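Local coordinates for uncharacterized protein (Bacteroides ovatus, PDB 4IRT) that is of unknown function but, as a putative neuraminidase of the BNR repeat-like family, may remove sialic acid from glycans, at residues Asp81-Ile86 with Tyr156-His161; Leu97-Ser102 with Asp112-Thr117. All blocks are in the same frame, centred on the assembly; numbering follows the deposited sequence. Where two conformers were deposited one is given.

Contact 1: residues Asp81-Ile86 with Tyr156-His161; sequences DGEGYI and YSLKEH
Glu83 meets His161 in a hydrogen bond with clear geometry: His161 NE2 donates to Glu83 OE1 over 2.8 Å, at an N-H...O angle of 156° and on the syn lone pair of the carboxylate. The acceptor lies close to the imidazole plane, yet the two side chains cross at about a right angle and the carboxylate is turned 33° from the ring. Glu83 spans the distance as an extended chain, CD anti to CA (chi2 166°). Water 2 donates to Leu158 O, and its link to Glu83 OE2 is unusually short, so the detail there is doubtful; the carbonyl oxygen of Leu158 stands over the centre of the His161 ring.

Leu158 packs against the turn that carries Glu83. Its CD1 lies 3.7 Å from Asp81 CG and just as far from Glu83 OE1, while its CD2 approaches Gly82 CA at 3.7 Å. Residues 81-84 form a type I turn joining strands 76-80 and 86-90 of one antiparallel sheet, and Leu158 begins the short connection from strand 151-157 to strand 162-167 of the next sheet; the contact therefore bridges consecutive blades of what the BNR family membership indicates is a beta-propeller.

Asp81 has two roles. Its OD1 makes an Asx turn by accepting from Glu83 N, and Tyr85 N reaches the same oxygen from the opposite face of the carboxylate, each at 3.0 Å, which should hold the group's rotation. Its OD2 bonds to His87 NE2 and receives water 1 at 2.7 Å. This water also bonds Tyr156 OH, and the Tyr156 ring runs almost parallel to the carboxylate, with CE2 3.6 Å from Asp81 OD2.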
ATOM      1  N   ASP A  81       6.291 -15.524  -4.618  1.00 12.74           N
ATOM      2  CA  ASP A  81       7.727 -15.534  -4.918  1.00 12.14           C
ATOM      3  C   ASP A  81       7.976 -16.156  -6.297  1.00 13.54           C
ATOM      4  O   ASP A  81       7.036 -16.587  -6.973  1.00 13.90           O
ATOM      5  CB  ASP A  81       8.554 -16.182  -3.780  1.00 12.55           C
ATOM      6  CG  ASP A  81       8.349 -17.704  -3.648  1.00 13.46           C
ATOM      7  OD1 ASP A  81       7.916 -18.357  -4.613  1.00 13.45           O
ATOM      8  OD2 ASP A  81       8.641 -18.243  -2.542  1.00 13.76           O
ATOM      9  N   GLY A  82       9.239 -16.247  -6.691  1.00 14.35           N
ATOM     10  CA  GLY A  82       9.599 -16.689  -8.036  1.00 14.91           C
ATOM     11  C   GLY A  82       9.263 -18.135  -8.345  1.00 16.60           C
ATOM     12  O   GLY A  82       9.268 -18.519  -9.506  1.00 18.79           O
ATOM     13  N   GLU A  83       9.061 -18.954  -7.314  1.00 15.87           N
ATOM     14  CA  GLU A  83       8.728 -20.363  -7.474  1.00 16.29           C
ATOM     15  C   GLU A  83       7.240 -20.559  -7.334  1.00 15.78           C
ATOM     16  O   GLU A  83       6.747 -21.664  -7.491  1.00 16.93           O
ATOM     17  CB  GLU A  83       9.476 -21.217  -6.448  1.00 17.96           C
ATOM     18  CG  GLU A  83      10.920 -21.508  -6.839  1.00 20.34           C
ATOM     19  CD  GLU A  83      11.762 -22.061  -5.703  1.00 25.02           C
ATOM     20  OE1 GLU A  83      11.293 -22.172  -4.544  1.00 26.73           O
ATOM     21  OE2 GLU A  83      12.936 -22.350  -5.967  1.00 31.97           O
ATOM     22  N   GLY A  84       6.505 -19.482  -7.109  1.00 13.85           N
ATOM     23  CA  GLY A  84       5.071 -19.566  -7.126  1.00 13.65           C
ATOM     24  C   GLY A  84       4.440 -19.834  -5.766  1.00 13.42           C
ATOM     25  O   GLY A  84       3.263 -20.170  -5.712  1.00 13.26           O
ATOM     26  N   TYR A  85       5.205 -19.700  -4.687  1.00 12.86           N
ATOM     27  CA  TYR A  85       4.688 -19.882  -3.323  1.00 13.40           C
ATOM     28  C   TYR A  85       4.009 -18.589  -2.873  1.00 13.44           C
ATOM     29  O   TYR A  85       4.520 -17.500  -3.106  1.00 11.75           O
ATOM     30  CB  TYR A  85       5.790 -20.245  -2.312  1.00 13.91           C
ATOM     31  CG  TYR A  85       6.319 -21.630  -2.476  1.00 15.42           C
ATOM     32  CD1 TYR A  85       7.373 -21.894  -3.334  1.00 17.12           C
ATOM     33  CD2 TYR A  85       5.774 -22.680  -1.766  1.00 15.65           C
ATOM     34  CE1 TYR A  85       7.859 -23.182  -3.503  1.00 18.60           C
ATOM     35  CE2 TYR A  85       6.239 -23.972  -1.924  1.00 18.26           C
ATOM     36  CZ  TYR A  85       7.281 -24.223  -2.794  1.00 19.79           C
ATOM     37  OH  TYR A  85       7.739 -25.519  -2.954  1.00 21.79           O
ATOM     38  N   ILE A  86       2.832 -18.723  -2.276  1.00 13.69           N
ATOM     39  CA  ILE A  86       2.203 -17.596  -1.618  1.00 13.29           C
ATOM     40  C   ILE A  86       2.908 -17.378  -0.272  1.00 13.40           C
ATOM     41  O   ILE A  86       3.110 -18.336   0.483  1.00 13.28           O
ATOM     42  CB  ILE A  86       0.703 -17.815  -1.322  1.00 14.47           C
ATOM     43  CG1 ILE A  86      -0.097 -18.100  -2.593  1.00 16.27           C
ATOM     44  CG2 ILE A  86       0.137 -16.599  -0.591  1.00 13.09           C
ATOM     45  CD1 ILE A  86      -1.515 -18.580  -2.344  1.00 16.74           C
ATOM     46  N   TYR A 156      13.904 -12.294   1.345  1.00 14.07           N
ATOM     47  CA  TYR A 156      13.726 -13.740   1.205  1.00 14.61           C
ATOM     48  C   TYR A 156      14.518 -14.226   0.017  1.00 15.45           C
ATOM     49  O   TYR A 156      14.250 -13.830  -1.116  1.00 14.59           O
ATOM     50  CB  TYR A 156      12.265 -14.089   0.984  1.00 14.41           C
ATOM     51  CG  TYR A 156      12.001 -15.577   0.879  1.00 14.32           C
ATOM     52  CD1 TYR A 156      12.065 -16.391   2.008  1.00 15.19           C
ATOM     53  CD2 TYR A 156      11.675 -16.165  -0.335  1.00 13.71           C
ATOM     54  CE1 TYR A 156      11.806 -17.757   1.936  1.00 15.53           C
ATOM     55  CE2 TYR A 156      11.407 -17.539  -0.420  1.00 14.62           C
ATOM     56  CZ  TYR A 156      11.478 -18.315   0.717  1.00 16.83           C
ATOM     57  OH  TYR A 156      11.224 -19.656   0.656  1.00 23.25           O
ATOM     58  N   SER A 157      15.503 -15.076   0.284  1.00 16.12           N
ATOM     59  CA  SER A 157      16.341 -15.634  -0.776  1.00 17.01           C
ATOM     60  C   SER A 157      15.643 -16.867  -1.294  1.00 16.76           C
ATOM     61  O   SER A 157      15.457 -17.826  -0.565  1.00 16.97           O
ATOM     62  CB  SER A 157      17.721 -16.009  -0.251  1.00 18.52           C
ATOM     63  OG  SER A 157      18.430 -16.771  -1.230  1.00 22.35           O
ATOM     64  N   LEU A 158      15.262 -16.834  -2.554  1.00 18.61           N
ATOM     65  CA  LEU A 158      14.576 -17.956  -3.173  1.00 21.67           C
ATOM     66  C   LEU A 158      15.507 -19.154  -3.188  1.00 23.81           C
ATOM     67  O   LEU A 158      15.075 -20.292  -2.977  1.00 27.84           O
ATOM     68  CB  LEU A 158      14.161 -17.573  -4.601  1.00 22.50           C
ATOM     69  CG  LEU A 158      13.115 -18.444  -5.272  1.00 23.29           C
ATOM     70  CD1 LEU A 158      11.841 -18.511  -4.426  1.00 25.44           C
ATOM     71  CD2 LEU A 158      12.848 -17.866  -6.654  1.00 23.80           C
ATOM     72  N   LYS A 159      16.791 -18.880  -3.401  1.00 28.38           N
ATOM     73  CA  LYS A 159      17.831 -19.903  -3.472  1.00 35.45           C
ATOM     74  C   LYS A 159      17.956 -20.703  -2.177  1.00 34.45           C
ATOM     75  O   LYS A 159      17.914 -21.934  -2.201  1.00 34.30           O
ATOM     76  CB  LYS A 159      19.176 -19.247  -3.810  1.00 43.40           C
ATOM     77  CG  LYS A 159      20.199 -20.164  -4.458  1.00 58.08           C
ATOM     78  CD  LYS A 159      21.020 -19.394  -5.488  1.00 70.92           C
ATOM     79  CE  LYS A 159      22.003 -20.285  -6.230  1.00 78.28           C
ATOM     80  NZ  LYS A 159      23.226 -20.547  -5.423  1.00 80.61           N
ATOM     81  N   GLU A 160      18.108 -20.007  -1.054  1.00 30.19           N
ATOM     82  CA  GLU A 160      18.298 -20.661   0.243  1.00 28.18           C
ATOM     83  C   GLU A 160      16.978 -20.909   0.947  1.00 26.98           C
ATOM     84  O   GLU A 160      16.950 -21.524   2.014  1.00 25.41           O
ATOM     85  CB  GLU A 160      19.177 -19.804   1.166  1.00 32.52           C
ATOM     86  CG  GLU A 160      20.485 -19.286   0.581  1.00 35.82           C
ATOM     87  CD  GLU A 160      21.448 -20.393   0.217  1.00 46.62           C
ATOM     88  OE1 GLU A 160      21.308 -21.508   0.772  1.00 47.72           O
ATOM     89  OE2 GLU A 160      22.349 -20.145  -0.618  1.00 57.86           O
ATOM     90  N   HIS A 161      15.886 -20.397   0.380  1.00 24.72           N
ATOM     91  CA  HIS A 161      14.582 -20.409   1.044  1.00 23.66           C
ATOM     92  C   HIS A 161      14.658 -19.897   2.482  1.00 21.33           C
ATOM     93  O   HIS A 161      14.152 -20.528   3.386  1.00 24.91           O
ATOM     94  CB  HIS A 161      13.935 -21.785   0.962  1.00 28.03           C
ATOM     95  CG  HIS A 161      13.742 -22.254  -0.445  1.00 34.85           C
ATOM     96  ND1 HIS A 161      14.713 -22.949  -1.137  1.00 40.32           N
ATOM     97  CD2 HIS A 161      12.713 -22.087  -1.308  1.00 37.08           C
ATOM     98  CE1 HIS A 161      14.277 -23.216  -2.355  1.00 40.06           C
ATOM     99  NE2 HIS A 161      13.063 -22.709  -2.482  1.00 40.50           N
TER
HETATM  100  O   HOH W   1       9.762 -20.472  -1.621  1.00 21.29           O
HETATM  101  O   HOH W   2      15.294 -22.134  -5.195  1.00 35.38           O

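Contact 2: residues Leu97-Ser102 with Asp112-Thr117; sequences LNYCRS and DKMPMT. With EDO (1,2-ethanediol), chain J; EDO (1,2-ethanediol), chain L.
Tyr99 is gripped by Met116 and Met114, both selenomethionine. Met116 is extended beyond CG, CE lying anti to CB (chi3 169°), and its CE sits over one face of the Tyr99 ring, 3.7 Å from the centroid and 15° off the normal. This is a CH-pi contact, displaced toward the rim, with SE farther away in a Met-aromatic relation. The two side chains cross at about a right angle, and Leu97 CD2 closes on Met116 CG at 3.8 Å.

Met114 is instead bent at its last torsion (chi3 -70°). Its CE lies 3.8 Å from Tyr99 CE2 and also over the centre of the Arg101 guanidinium, 3.5 Å from CZ. Arg101 was modelled in two conformers; this packing of the methyl against the guanidinium face, and the bond from Arg101 NH1 to Tyr99 OH, are described for the given one, and the other is not assessed. Tyr99 OH is bonded elsewhere too, to His87 ND1 and Trp163 NE1, so several partners fix the phenol end.

Between the backbones, Met114 N donates to Tyr99 O at 2.8 Å, and water 3 links Leu97 O, Tyr99 N and Met114 O. Outside this, Lys113 runs alongside Asn98 as an extended chain pointing the same way. Its NZ reaches Asn98 OD1 at 3.1 Å from well above the amide plane, while Asn98 ND2 binds Phe90 O and an ethanediol molecule.

Residues 112-117 thus run across the outer edge of strand 99-101, an outermost strand of its antiparallel sheet, whose inner neighbour 86-90 pairs with it through Cys100 and Val88; Leu97 and Met116 extend the packing to Phe139 on strand 137-143 of the next sheet.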
ATOM      1  N   LEU A  97       4.817 -11.692  15.110  1.00 12.04           N
ATOM      2  CA  LEU A  97       4.659 -11.920  13.679  1.00 12.37           C
ATOM      3  C   LEU A  97       3.822 -13.157  13.408  1.00 11.92           C
ATOM      4  O   LEU A  97       4.079 -14.219  13.981  1.00 11.86           O
ATOM      5  CB  LEU A  97       6.032 -12.077  13.034  1.00 11.90           C
ATOM      6  CG  LEU A  97       6.065 -12.427  11.557  1.00 12.16           C
ATOM      7  CD1 LEU A  97       5.656 -11.222  10.738  1.00 11.77           C
ATOM      8  CD2 LEU A  97       7.487 -12.871  11.183  1.00 12.88           C
ATOM      9  N   ASN A  98       2.832 -12.976  12.546  1.00 10.94           N
ATOM     10  CA  ASN A  98       2.032 -14.031  11.913  1.00 10.90           C
ATOM     11  C   ASN A  98       2.388 -14.089  10.442  1.00 10.61           C
ATOM     12  O   ASN A  98       2.092 -13.140   9.701  1.00  9.90           O
ATOM     13  CB  ASN A  98       0.548 -13.700  12.003  1.00 10.65           C
ATOM     14  CG  ASN A  98       0.064 -13.588  13.445  1.00 11.72           C
ATOM     15  OD1 ASN A  98       0.338 -14.468  14.276  1.00 12.96           O
ATOM     16  ND2 ASN A  98      -0.660 -12.504  13.751  1.00 12.60           N
ATOM     17  N   TYR A  99       3.006 -15.206  10.044  1.00 10.61           N
ATOM     18  CA  TYR A  99       3.579 -15.400   8.721  1.00 10.79           C
ATOM     19  C   TYR A  99       3.502 -16.882   8.324  1.00 11.45           C
ATOM     20  O   TYR A  99       3.944 -17.768   9.088  1.00 12.63           O
ATOM     21  CB  TYR A  99       5.042 -14.927   8.709  1.00 11.28           C
ATOM     22  CG  TYR A  99       5.805 -15.369   7.499  1.00 11.64           C
ATOM     23  CD1 TYR A  99       5.368 -15.044   6.215  1.00 12.44           C
ATOM     24  CD2 TYR A  99       6.958 -16.135   7.624  1.00 13.33           C
ATOM     25  CE1 TYR A  99       6.075 -15.455   5.093  1.00 13.61           C
ATOM     26  CE2 TYR A  99       7.673 -16.543   6.519  1.00 14.27           C
ATOM     27  CZ  TYR A  99       7.228 -16.219   5.253  1.00 13.17           C
ATOM     28  OH  TYR A  99       7.939 -16.623   4.155  1.00 13.81           O
ATOM     29  N   CYS A 100       2.934 -17.133   7.150  1.00 12.21           N
ATOM     30  CA  CYS A 100       2.775 -18.470   6.600  1.00 13.19           C
ATOM     31  C   CYS A 100       3.135 -18.466   5.140  1.00 14.73           C
ATOM     32  O   CYS A 100       3.145 -17.395   4.476  1.00 14.27           O
ATOM     33  CB  CYS A 100       1.323 -18.891   6.651  1.00 14.72           C
ATOM     34  SG  CYS A 100       0.718 -18.949   8.318  1.00 18.83           S
ATOM     35  N   ARG A 101       3.328 -19.679   4.612  1.00 13.66           N
ATOM     36  CA  ARG A 101       3.624 -19.866   3.188  0.67 14.60           C
ATOM     37  C   ARG A 101       2.813 -21.031   2.677  1.00 13.22           C
ATOM     38  O   ARG A 101       2.494 -21.945   3.432  1.00 13.46           O
ATOM     39  CB  ARG A 101       5.095 -20.213   2.950  0.67 16.65           C
ATOM     40  CG  ARG A 101       6.075 -19.052   2.938  0.67 18.57           C
ATOM     41  CD  ARG A 101       7.431 -19.499   2.396  0.67 21.12           C
ATOM     42  NE  ARG A 101       8.069 -20.570   3.176  0.67 24.46           N
ATOM     43  CZ  ARG A 101       9.061 -20.419   4.063  0.67 24.38           C
ATOM     44  NH1 ARG A 101       9.571 -19.230   4.355  0.67 25.04           N
ATOM     45  NH2 ARG A 101       9.550 -21.488   4.676  0.67 25.70           N
ATOM     46  N   SER A 102       2.491 -20.995   1.381  1.00 12.83           N
ATOM     47  CA  SER A 102       1.903 -22.127   0.658  1.00 12.89           C
ATOM     48  C   SER A 102       2.658 -23.392   0.954  1.00 12.82           C
ATOM     49  O   SER A 102       3.897 -23.380   1.020  1.00 12.40           O
ATOM     50  CB  SER A 102       2.022 -21.913  -0.859  1.00 13.08           C
ATOM     51  OG  SER A 102       1.204 -20.886  -1.312  1.00 17.84           O
ATOM     52  N   ASP A 112       2.098 -24.044   8.988  1.00 15.28           N
ATOM     53  CA  ASP A 112       2.072 -23.384  10.277  1.00 15.69           C
ATOM     54  C   ASP A 112       2.701 -21.989  10.181  1.00 15.51           C
ATOM     55  O   ASP A 112       3.499 -21.696   9.275  1.00 14.93           O
ATOM     56  CB  ASP A 112       2.847 -24.196  11.327  1.00 16.92           C
ATOM     57  CG  ASP A 112       2.308 -25.603  11.530  1.00 18.10           C
ATOM     58  OD1 ASP A 112       1.178 -25.928  11.148  1.00 18.53           O
ATOM     59  OD2 ASP A 112       3.042 -26.394  12.125  1.00 20.37           O
ATOM     60  N   LYS A 113       2.345 -21.148  11.148  1.00 15.69           N
ATOM     61  CA  LYS A 113       3.023 -19.864  11.361  1.00 14.79           C
ATOM     62  C   LYS A 113       4.511 -20.108  11.615  1.00 15.07           C
ATOM     63  O   LYS A 113       4.871 -21.057  12.330  1.00 14.14           O
ATOM     64  CB  LYS A 113       2.372 -19.118  12.535  1.00 15.87           C
ATOM     65  CG  LYS A 113       0.965 -18.602  12.242  1.00 15.96           C
ATOM     66  CD  LYS A 113       0.341 -17.883  13.416  1.00 15.84           C
ATOM     67  CE  LYS A 113      -1.053 -17.361  13.047  1.00 17.27           C
ATOM     68  NZ  LYS A 113      -1.770 -16.730  14.208  1.00 19.37           N
HETATM   69  N   MSE A 114       5.359 -19.284  10.993  1.00 15.24           N
HETATM   70  CA  MSE A 114       6.805 -19.395  11.048  1.00 16.13           C
HETATM   71  C   MSE A 114       7.453 -18.057  11.343  1.00 14.93           C
HETATM   72  O   MSE A 114       6.892 -17.011  11.042  1.00 15.60           O
HETATM   73  CB  MSE A 114       7.383 -19.788   9.687  1.00 17.60           C
HETATM   74  CG  MSE A 114       6.882 -21.141   9.244  1.00 22.53           C
HETATM   75 SE   MSE A 114       7.564 -21.493   7.425  0.75 24.35          SE
HETATM   76  CE  MSE A 114       6.536 -20.207   6.427  1.00 19.00           C
ATOM     77  N   PRO A 115       8.658 -18.079  11.929  1.00 15.49           N
ATOM     78  CA  PRO A 115       9.460 -16.877  12.013  1.00 15.28           C
ATOM     79  C   PRO A 115      10.063 -16.528  10.667  1.00 14.87           C
ATOM     80  O   PRO A 115      10.029 -17.351   9.737  1.00 16.48           O
ATOM     81  CB  PRO A 115      10.560 -17.254  13.013  1.00 16.06           C
ATOM     82  CG  PRO A 115      10.741 -18.726  12.850  1.00 17.05           C
ATOM     83  CD  PRO A 115       9.383 -19.266  12.444  1.00 17.46           C
HETATM   84  N   MSE A 116      10.589 -15.310  10.551  1.00 13.51           N
HETATM   85  CA  MSE A 116      11.395 -14.935   9.411  1.00 14.22           C
HETATM   86  C   MSE A 116      12.833 -15.060   9.842  1.00 15.36           C
HETATM   87  O   MSE A 116      13.501 -16.044   9.483  1.00 17.50           O
HETATM   88  CB  MSE A 116      11.005 -13.546   8.908  1.00 12.80           C
HETATM   89  CG  MSE A 116       9.662 -13.605   8.154  1.00 11.85           C
HETATM   90 SE   MSE A 116       9.163 -11.761   7.689  0.75 10.48          SE
HETATM   91  CE  MSE A 116       7.698 -12.246   6.485  1.00 11.26           C
ATOM     92  N   THR A 117      13.324 -14.110  10.638  1.00 15.65           N
ATOM     93  CA  THR A 117      14.688 -14.228  11.232  1.00 17.45           C
ATOM     94  C   THR A 117      14.669 -14.606  12.714  1.00 18.18           C
ATOM     95  O   THR A 117      15.705 -14.951  13.311  1.00 17.97           O
ATOM     96  CB  THR A 117      15.461 -12.923  11.063  1.00 17.87           C
ATOM     97  OG1 THR A 117      14.953 -11.931  11.964  1.00 17.08           O
ATOM     98  CG2 THR A 117      15.323 -12.437   9.650  1.00 20.70           C
TER
HETATM   99  C1  EDO J 509       4.963 -25.165   8.003  1.00 32.82           C
HETATM  100  O1  EDO J 509       3.970 -26.089   8.474  1.00 20.54           O
HETATM  101  C2  EDO J 509       6.088 -25.045   9.004  1.00 40.32           C
HETATM  102  O2  EDO J 509       7.054 -26.043   8.700  1.00 44.86           O
HETATM  103  C1  EDO L 511      -3.707 -10.390  17.067  1.00 21.01           C
HETATM  104  O1  EDO L 511      -4.538 -10.966  18.114  1.00 25.16           O
HETATM  105  C2  EDO L 511      -2.414 -11.175  16.858  1.00 18.97           C
HETATM  106  O2  EDO L 511      -2.621 -12.355  16.053  1.00 19.62           O
HETATM  107  O   HOH W   3       4.440 -16.416  12.329  1.00 10.49           O
HETATM  108  O   HOH W   4       3.581 -21.840   6.493  1.00 17.01           O
HETATM  109  O   HOH W   5      10.770 -18.596   7.191  1.00 30.99           O

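How the contacts relate
Both contacts are partly buried and lie on the same side of the molecule, with centres about 14 Å apart, and contact 2 is nested within the chain loop that contact 1 closes. Contact 1 joins two consecutive sheets through a carboxylate-imidazole bond, waters and one leucine; contact 2 stays mostly with one sheet and relies on apolar and aromatic packing beside a backbone bond. They touch where Ile86 N meets Ser102 OG at 2.9 Å, a probable hydrogen bond that adds a side-chain link beside the paired strands 86-90 and 99-101. A single imidazole, that of His87, serves both contacts, one ring nitrogen for each.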